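Local coordinates for D-mandelate dehydrogenase (Rhodotorula graminis, PDB 2W2K), which probably catalyses the NAD(P)-dependent interconversion of D-mandelate and the corresponding 2-keto acid, as a member of the D-isomer specific 2-hydroxyacid dehydrogenase family, at residues T320-D325 with P333-A338; Q24-V29 with F327-K332. One frame throughout, in Å; residues are numbered along the deposited sequence.

Contact 1 (T320-D325 with P333-A338); sequences TMTNID and PLLTPA
Mixed polar and apolar packing joins Asn323 of helix 310-330 to Leu334, Leu335 and Thr336 in the chain that turns back after that helix. The closest backbones are those of Asn323 and Leu334, whose CA atoms are 5.3 Å apart. The amide of Asn323 reaches across to the loop. Its CG sits equally far from two polar atoms there, 4.1 Å from Leu335 N and 4.1 Å from Thr336 OG1. Thr336 OG1 stands between its own backbone N and carbonyl carbon (chi1 52°) and donates a hydrogen bond to Asn108 O. Leu334 closes over the inner part of the asparagine: its CD2 lies 3.9 Å from Asn323 CB and 3.7 Å from Asn323 O. This is the C-terminal segment of the D-2-hydroxyacid dehydrogenase fold, folded back along strand 105-107. Leu334, Thr336 and Asn323 all touch Ala107 of that strand. With an alanine at Asn323 the amide is lost, which would probably open a gap between helix and loop and leave Leu335 N and Thr336 OG1 without a polar neighbour from the helix. On the more open side, Thr322 CG2 meets Leu335 CD1 at 3.9 Å. Thr322 OG1 turns back to its own helix and bonds to Arg318 O.

Contact 2 (Q24-V29 with F327-K332); sequences QQKFEV and FLLQGK
Phe27 and Leu329 approach from opposite directions, each with CG anti to its carbonyl carbon (chi1 -68° and -61°). These torsions bring the ring and the leucine branch together where helix 310-330 passes the end of helix 17-26. The contact is apolar, with no hydrogen bond across it. Leu329 CD1 comes obliquely to the far end of the ring, 3.7 Å from Phe27 CZ. Its CG follows at 3.8 Å from the same CZ, so one arm of the leucine, CG and CD1, lies against the CZ end of the ring. Leu328 takes the neighbouring ring atom, with CD1 3.9 Å from Phe27 CE1, also obliquely. Leu328 rests on Val83 as well, and the Phe27 ring meets that of Phe23. Lys26 adds the start of its side chain: its CB lies 3.9 Å from Leu329 CD1. Beyond CG the lysine chain is extended and carries NZ to salt bridges with Asp325 and Asp22. Leu329 is exposed and Phe27 is buried, so the contact runs from the surface inward. Lys26 and Phe27 form the turn from helix 17-26 into strand 28-31, part of the right-handed beta-alpha-beta crossover from strand 5-8 that is typical of flavodoxin-like domains.

In the fold
The centres of contacts 1 and 2 lie about 11 Å apart, and both use helix 310-330. Along the chain the order is 24-29, 320-325, 327-332, 333-338, so the segments alternate. Direct links join the contacts. Besides the Lys26 salt bridge, Asp325 OD1 probably accepts a weak hydrogen bond from Gln330 NE2 (3.2 Å). Ile324 CG2 packs on Phe27 CZ (3.9 Å), and Leu334 CD2 packs on Phe327 CB (3.9 Å). Both contacts belong to the domain built on the parallel sheet of strands 28-31, 5-8, 54-57, 83-86 and 105-107. The last long helix, coming after the coenzyme-domain sheet, thus returns to the domain where the chain began, as in other D-2-hydroxyacid dehydrogenases.

Contact 1 (T320-D325 with P333-A338)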
loop_
_atom_site.group_PDB
_atom_site.type_symbol
_atom_site.label_atom_id
_atom_site.label_comp_id
_atom_site.label_asym_id
_atom_site.label_seq_id
_atom_site.Cartn_x
_atom_site.Cartn_y
_atom_site.Cartn_z
ATOM N N THR B 320 21.746 -19.878 5.167
ATOM C CA THR B 320 22.764 -20.620 4.369
ATOM C C THR B 320 23.977 -21.041 5.217
ATOM O O THR B 320 24.385 -22.216 5.183
ATOM C CB THR B 320 23.214 -19.861 3.088
ATOM O OG1 THR B 320 23.689 -18.538 3.423
ATOM C CG2 THR B 320 22.038 -19.778 2.041
ATOM N N MET B 321 24.547 -20.091 5.975
ATOM C CA MET B 321 25.735 -20.371 6.814
ATOM C C MET B 321 25.421 -21.364 7.943
ATOM O O MET B 321 26.172 -22.329 8.152
ATOM C CB MET B 321 26.330 -19.074 7.389
ATOM C CG MET B 321 26.977 -18.128 6.348
ATOM S SD MET B 321 27.880 -16.738 7.117
ATOM C CE MET B 321 26.900 -15.326 6.622
ATOM N N THR B 322 24.306 -21.134 8.659
ATOM C CA THR B 322 23.874 -22.001 9.768
ATOM C C THR B 322 23.531 -23.428 9.336
ATOM O O THR B 322 23.891 -24.394 10.022
ATOM C CB THR B 322 22.679 -21.346 10.587
ATOM O OG1 THR B 322 23.082 -20.052 11.080
ATOM C CG2 THR B 322 22.253 -22.228 11.760
ATOM N N ASN B 323 22.837 -23.568 8.200
ATOM C CA ASN B 323 22.545 -24.891 7.633
ATOM C C ASN B 323 23.811 -25.752 7.439
ATOM O O ASN B 323 23.871 -26.931 7.874
ATOM C CB ASN B 323 21.772 -24.755 6.314
ATOM C CG ASN B 323 20.232 -24.674 6.503
ATOM O OD1 ASN B 323 19.543 -23.874 5.831
ATOM N ND2 ASN B 323 19.703 -25.496 7.381
ATOM N N ILE B 324 24.826 -25.172 6.804
ATOM C CA ILE B 324 26.080 -25.914 6.511
ATOM C C ILE B 324 26.880 -26.248 7.805
ATOM O O ILE B 324 27.419 -27.370 7.962
ATOM C CB ILE B 324 26.924 -25.164 5.431
ATOM C CG1 ILE B 324 26.197 -25.187 4.060
ATOM C CG2 ILE B 324 28.329 -25.770 5.287
ATOM C CD1 ILE B 324 26.772 -24.184 3.039
ATOM N N ASP B 325 26.914 -25.302 8.743
ATOM C CA ASP B 325 27.579 -25.504 10.058
ATOM C C ASP B 325 26.930 -26.661 10.834
ATOM O O ASP B 325 27.625 -27.601 11.265
ATOM C CB ASP B 325 27.530 -24.194 10.876
ATOM C CG ASP B 325 28.457 -24.197 12.110
ATOM O OD1 ASP B 325 28.850 -25.262 12.637
ATOM O OD2 ASP B 325 28.795 -23.093 12.571
ATOM N N PRO B 333 20.383 -31.875 11.976
ATOM C CA PRO B 333 19.632 -31.746 10.712
ATOM C C PRO B 333 19.506 -30.305 10.193
ATOM O O PRO B 333 19.595 -29.345 10.974
ATOM C CB PRO B 333 18.240 -32.295 11.071
ATOM C CG PRO B 333 18.148 -32.164 12.551
ATOM C CD PRO B 333 19.526 -32.365 13.074
ATOM N N LEU B 334 19.325 -30.181 8.875
ATOM C CA LEU B 334 19.055 -28.887 8.209
ATOM C C LEU B 334 17.759 -28.245 8.743
ATOM O O LEU B 334 16.801 -28.947 9.104
ATOM C CB LEU B 334 18.941 -29.087 6.675
ATOM C CG LEU B 334 20.150 -29.601 5.848
ATOM C CD1 LEU B 334 19.748 -29.995 4.387
ATOM C CD2 LEU B 334 21.294 -28.589 5.859
ATOM N N LEU B 335 17.751 -26.918 8.809
ATOM C CA LEU B 335 16.577 -26.140 9.253
ATOM C C LEU B 335 15.512 -26.045 8.150
ATOM O O LEU B 335 14.298 -26.057 8.430
ATOM C CB LEU B 335 17.012 -24.736 9.683
ATOM C CG LEU B 335 17.963 -24.554 10.883
ATOM C CD1 LEU B 335 18.511 -23.114 10.942
ATOM C CD2 LEU B 335 17.305 -24.958 12.214
ATOM N N THR B 336 15.975 -25.964 6.900
ATOM C CA THR B 336 15.105 -25.732 5.721
ATOM C C THR B 336 15.390 -26.678 4.541
ATOM O O THR B 336 15.704 -26.230 3.437
ATOM C CB THR B 336 15.158 -24.248 5.224
ATOM O OG1 THR B 336 16.530 -23.839 5.014
ATOM C CG2 THR B 336 14.490 -23.297 6.232
ATOM N N PRO B 337 15.249 -28.002 4.756
ATOM C CA PRO B 337 15.514 -28.927 3.658
ATOM C C PRO B 337 14.473 -28.785 2.550
ATOM O O PRO B 337 13.323 -28.384 2.818
ATOM C CB PRO B 337 15.352 -30.300 4.312
ATOM C CG PRO B 337 14.413 -30.058 5.469
ATOM C CD PRO B 337 14.840 -28.714 5.985
ATOM N N ALA B 338 14.900 -29.072 1.322
ATOM C CA ALA B 338 14.000 -29.255 0.186
ATOM C C ALA B 338 14.440 -30.488 -0.593
ATOM O O ALA B 338 15.637 -30.645 -0.914
ATOM C CB ALA B 338 13.987 -28.007 -0.720
#

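Contact 2 (Q24-V29 with F327-K332)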
loop_
_atom_site.group_PDB
_atom_site.type_symbol
_atom_site.label_atom_id
_atom_site.label_comp_id
_atom_site.label_asym_id
_atom_site.label_seq_id
_atom_site.Cartn_x
_atom_site.Cartn_y
_atom_site.Cartn_z
ATOM N N GLN B 24 34.505 -18.505 7.770
ATOM C CA GLN B 24 35.809 -18.618 7.066
ATOM C C GLN B 24 36.914 -19.186 7.980
ATOM O O GLN B 24 37.948 -19.644 7.490
ATOM C CB GLN B 24 36.259 -17.268 6.501
ATOM C CG GLN B 24 35.453 -16.749 5.295
ATOM C CD GLN B 24 35.843 -15.324 4.930
ATOM O OE1 GLN B 24 36.675 -15.103 4.040
ATOM N NE2 GLN B 24 35.251 -14.350 5.620
ATOM N N GLN B 25 36.680 -19.176 9.294
ATOM C CA GLN B 25 37.612 -19.816 10.252
ATOM C C GLN B 25 37.357 -21.335 10.305
ATOM O O GLN B 25 38.292 -22.143 10.240
ATOM C CB GLN B 25 37.470 -19.159 11.653
ATOM C CG GLN B 25 38.542 -19.582 12.716
ATOM C CD GLN B 25 38.425 -21.030 13.198
ATOM O OE1 GLN B 25 39.421 -21.770 13.199
ATOM N NE2 GLN B 25 37.215 -21.438 13.633
ATOM N N LYS B 26 36.086 -21.716 10.418
ATOM C CA LYS B 26 35.671 -23.134 10.469
ATOM C C LYS B 26 35.876 -23.921 9.149
ATOM O O LYS B 26 36.138 -25.143 9.174
ATOM C CB LYS B 26 34.188 -23.232 10.916
ATOM C CG LYS B 26 33.911 -22.763 12.356
ATOM C CD LYS B 26 32.401 -22.577 12.617
ATOM C CE LYS B 26 32.104 -22.396 14.117
ATOM N NZ LYS B 26 30.671 -21.953 14.353
ATOM N N PHE B 27 35.747 -23.231 8.014
ATOM C CA PHE B 27 35.719 -23.860 6.662
ATOM C C PHE B 27 36.723 -23.198 5.698
ATOM O O PHE B 27 36.884 -21.971 5.723
ATOM C CB PHE B 27 34.317 -23.677 6.041
ATOM C CG PHE B 27 33.210 -24.449 6.735
ATOM C CD1 PHE B 27 33.164 -25.847 6.670
ATOM C CD2 PHE B 27 32.196 -23.775 7.440
ATOM C CE1 PHE B 27 32.133 -26.578 7.319
ATOM C CE2 PHE B 27 31.151 -24.497 8.077
ATOM C CZ PHE B 27 31.130 -25.903 8.008
ATOM N N GLU B 28 37.398 -23.986 4.851
ATOM C CA GLU B 28 38.192 -23.409 3.737
ATOM C C GLU B 28 37.241 -23.011 2.594
ATOM O O GLU B 28 36.687 -23.888 1.918
ATOM C CB GLU B 28 39.260 -24.406 3.224
ATOM C CG GLU B 28 40.085 -23.865 2.039
ATOM C CD GLU B 28 40.961 -24.930 1.378
ATOM O OE1 GLU B 28 41.002 -26.072 1.878
ATOM O OE2 GLU B 28 41.568 -24.627 0.326
ATOM N N VAL B 29 37.050 -21.700 2.385
ATOM C CA VAL B 29 36.110 -21.180 1.354
ATOM C C VAL B 29 36.841 -20.910 0.043
ATOM O O VAL B 29 37.835 -20.151 0.012
ATOM C CB VAL B 29 35.351 -19.891 1.850
ATOM C CG1 VAL B 29 34.399 -19.325 0.732
ATOM C CG2 VAL B 29 34.501 -20.234 3.066
ATOM N N PHE B 327 25.001 -29.144 9.648
ATOM C CA PHE B 327 25.042 -30.418 8.908
ATOM C C PHE B 327 26.450 -31.042 8.783
ATOM O O PHE B 327 26.581 -32.269 8.792
ATOM C CB PHE B 327 24.408 -30.217 7.511
ATOM C CG PHE B 327 23.966 -31.500 6.839
ATOM C CD1 PHE B 327 22.776 -32.138 7.213
ATOM C CD2 PHE B 327 24.734 -32.066 5.814
ATOM C CE1 PHE B 327 22.354 -33.318 6.589
ATOM C CE2 PHE B 327 24.314 -33.253 5.172
ATOM C CZ PHE B 327 23.123 -33.877 5.558
ATOM N N LEU B 328 27.494 -30.219 8.686
ATOM C CA LEU B 328 28.883 -30.738 8.585
ATOM C C LEU B 328 29.676 -30.821 9.895
ATOM O O LEU B 328 30.592 -31.661 10.013
ATOM C CB LEU B 328 29.715 -29.923 7.564
ATOM C CG LEU B 328 29.314 -29.994 6.077
ATOM C CD1 LEU B 328 30.361 -29.272 5.212
ATOM C CD2 LEU B 328 29.119 -31.455 5.613
ATOM N N LEU B 329 29.370 -29.941 10.850
ATOM C CA LEU B 329 30.177 -29.830 12.099
ATOM C C LEU B 329 29.452 -30.241 13.411
ATOM O O LEU B 329 30.092 -30.736 14.357
ATOM C CB LEU B 329 30.799 -28.436 12.245
ATOM C CG LEU B 329 31.773 -27.959 11.145
ATOM C CD1 LEU B 329 32.315 -26.566 11.413
ATOM C CD2 LEU B 329 32.900 -28.946 10.941
ATOM N N GLN B 330 28.140 -30.059 13.465
ATOM C CA GLN B 330 27.364 -30.244 14.719
ATOM C C GLN B 330 26.588 -31.575 14.821
ATOM O O GLN B 330 26.005 -31.883 15.873
ATOM C CB GLN B 330 26.380 -29.062 14.914
ATOM C CG GLN B 330 27.029 -27.677 15.054
ATOM C CD GLN B 330 25.990 -26.546 15.182
ATOM O OE1 GLN B 330 24.982 -26.675 15.880
ATOM N NE2 GLN B 330 26.239 -25.448 14.508
ATOM N N GLY B 331 26.552 -32.362 13.741
ATOM C CA GLY B 331 25.714 -33.582 13.715
ATOM C C GLY B 331 24.207 -33.328 13.819
ATOM O O GLY B 331 23.461 -34.201 14.271
ATOM N N LYS B 332 23.771 -32.139 13.382
ATOM C CA LYS B 332 22.369 -31.694 13.446
ATOM C C LYS B 332 21.695 -31.592 12.049
ATOM O O LYS B 332 22.360 -31.280 11.054
ATOM C CB LYS B 332 22.278 -30.350 14.169
ATOM C CG LYS B 332 22.678 -30.418 15.656
ATOM C CD LYS B 332 22.204 -29.181 16.404
ATOM C CE LYS B 332 22.602 -29.238 17.869
ATOM N NZ LYS B 332 22.326 -27.951 18.555
#